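Local atomic coordinates of YrbA (Sinorhizobium meliloti 2011, PDB entry 5NFM), a protein that belongs to the BolA family and binds divalent metal cations, here copper, through two conserved histidines. Residues A[32-37]-A[68-73]. Residues are numbered along the deposited sequence; the frame is centred on the assembly and turned at random.
Sequences AAEVVA and ALQTSA
Ala33 pairs with Leu69 and Val35 with Thr71 where strands 31-36 and 67-72 run parallel. Five backbone hydrogen bonds join them. Ala33 N donates to Ala68 O at 2.8 Å, and Gln70 N returns a bond to Ala33 O. Val35 N to Gln70 O, Ser72 N to Val35 O and Ala37 N to Ser72 O continue the ladder. CA-H...O contacts add to it, such as Glu34 CA to Gln70 O at 3.1 Å.

The face of Glu34, Val36, Gln70 and Ser72 is mixed. Glu34 and Gln70 hold CG anti to the backbone N (chi1 -179° and 171°) and extend beyond it. In this conformer of Gln70 the carboxylate stacks on the amide, planes 11° apart. Gln70 is modelled in two positions, so the stack is doubtful. Val36 CG2 packs 3.5 Å from Ser72 OG.

The face of Ala33, Val35, Leu69 and Thr71 is mostly apolar. Leu69 CD2 lies 4.1 Å from Ala33 CB. Leu69 and Thr71 also touch His49 of helix 45-56. The polar exception is Thr71 OG1, hydrogen-bonded to Gln48 OE1.

Helix 45-56 lies in the connection, a beta-alpha-beta crossover. In this BolA-like mixed sheet 31-36 is central and 67-72 outer. The ladder thus fixes the register, and a single water links the Glu34 carboxylate to the Ser72 hydroxyl across the strands.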
loop_
_atom_site.group_PDB
_atom_site.type_symbol
_atom_site.label_atom_id
_atom_site.label_comp_id
_atom_site.label_asym_id
_atom_site.label_seq_id
_atom_site.Cartn_x
_atom_site.Cartn_y
_atom_site.Cartn_z
ATOM N N ALA A 32 -6.413 1.761 -5.294
ATOM C CA ALA A 32 -6.644 1.585 -3.873
ATOM C C ALA A 32 -5.904 0.326 -3.438
ATOM O O ALA A 32 -5.814 -0.646 -4.189
ATOM C CB ALA A 32 -8.137 1.466 -3.564
ATOM N N ALA A 33 -5.349 0.362 -2.235
ATOM C CA ALA A 33 -4.609 -0.764 -1.677
ATOM C C ALA A 33 -5.103 -1.063 -0.272
ATOM O O ALA A 33 -5.228 -0.153 0.551
ATOM C CB ALA A 33 -3.105 -0.476 -1.622
ATOM N N GLU A 34 -5.361 -2.343 -0.000
ATOM C CA GLU A 34 -5.529 -2.833 1.359
ATOM C C GLU A 34 -4.260 -3.580 1.744
ATOM O O GLU A 34 -3.788 -4.432 0.985
ATOM C CB GLU A 34 -6.732 -3.760 1.495
ATOM C CG GLU A 34 -6.898 -4.228 2.926
ATOM C CD GLU A 34 -8.141 -5.037 3.145
ATOM O OE1 GLU A 34 -8.836 -5.370 2.160
ATOM O OE2 GLU A 34 -8.425 -5.336 4.319
ATOM N N VAL A 35 -3.698 -3.227 2.899
ATOM C CA VAL A 35 -2.469 -3.837 3.386
ATOM C C VAL A 35 -2.709 -4.294 4.816
ATOM O O VAL A 35 -3.041 -3.477 5.687
ATOM C CB VAL A 35 -1.272 -2.871 3.320
ATOM C CG1 VAL A 35 0.009 -3.596 3.692
ATOM C CG2 VAL A 35 -1.160 -2.232 1.936
ATOM N N VAL A 36 -2.526 -5.590 5.058
ATOM C CA VAL A 36 -2.732 -6.199 6.366
ATOM C C VAL A 36 -1.386 -6.747 6.823
ATOM O O VAL A 36 -0.784 -7.567 6.123
ATOM C CB VAL A 36 -3.779 -7.322 6.306
ATOM C CG1 VAL A 36 -4.010 -7.901 7.693
ATOM C CG2 VAL A 36 -5.084 -6.807 5.723
ATOM N N ALA A 37 -0.899 -6.287 7.976
ATOM C CA ALA A 37 0.447 -6.652 8.407
ATOM C C ALA A 37 0.515 -6.639 9.927
ATOM O O ALA A 37 -0.008 -5.723 10.571
ATOM C CB ALA A 37 1.487 -5.674 7.848
ATOM N N ALA A 68 -5.039 5.126 -2.645
ATOM C CA ALA A 68 -5.949 5.250 -1.509
ATOM C C ALA A 68 -5.804 4.015 -0.621
ATOM O O ALA A 68 -5.895 2.886 -1.107
ATOM C CB ALA A 68 -7.386 5.372 -2.009
ATOM N N LEU A 69 -5.599 4.226 0.679
ATOM C CA LEU A 69 -5.115 3.175 1.563
ATOM C C LEU A 69 -6.140 2.710 2.595
ATOM O O LEU A 69 -6.887 3.508 3.177
ATOM C CB LEU A 69 -3.868 3.644 2.323
ATOM C CG LEU A 69 -2.636 3.938 1.458
ATOM C CD1 LEU A 69 -1.512 4.523 2.295
ATOM C CD2 LEU A 69 -2.159 2.686 0.736
ATOM N N GLN A 70 -6.121 1.403 2.839
ATOM C CA GLN A 70 -6.804 0.775 3.959
ATOM C C GLN A 70 -5.808 -0.178 4.596
ATOM O O GLN A 70 -5.236 -1.025 3.902
ATOM C CB GLN A 70 -8.025 0.011 3.436
ATOM C CG GLN A 70 -8.758 -0.872 4.407
ATOM C CD GLN A 70 -9.861 -1.657 3.713
ATOM O OE1 GLN A 70 -10.073 -1.519 2.506
ATOM N NE2 GLN A 70 -10.561 -2.492 4.469
ATOM N N THR A 71 -5.581 -0.035 5.898
ATOM C CA THR A 71 -4.599 -0.850 6.588
ATOM C C THR A 71 -5.179 -1.408 7.878
ATOM O O THR A 71 -6.079 -0.827 8.493
ATOM C CB THR A 71 -3.328 -0.032 6.887
ATOM O OG1 THR A 71 -3.683 1.192 7.530
ATOM C CG2 THR A 71 -2.571 0.297 5.607
ATOM N N SER A 72 -4.620 -2.537 8.308
ATOM C CA SER A 72 -5.050 -3.177 9.543
ATOM C C SER A 72 -4.026 -4.237 9.925
ATOM O O SER A 72 -3.175 -4.636 9.125
ATOM C CB SER A 72 -6.424 -3.835 9.376
ATOM O OG SER A 72 -6.388 -4.774 8.314
ATOM N N ALA A 73 -4.139 -4.702 11.165
ATOM C CA ALA A 73 -3.410 -5.874 11.610
ATOM C C ALA A 73 -4.244 -7.130 11.357
ATOM O O ALA A 73 -5.476 -7.062 11.311
ATOM C CB ALA A 73 -3.095 -5.765 13.101
HETATM O O HOH W 1 -7.428 -3.562 6.247
#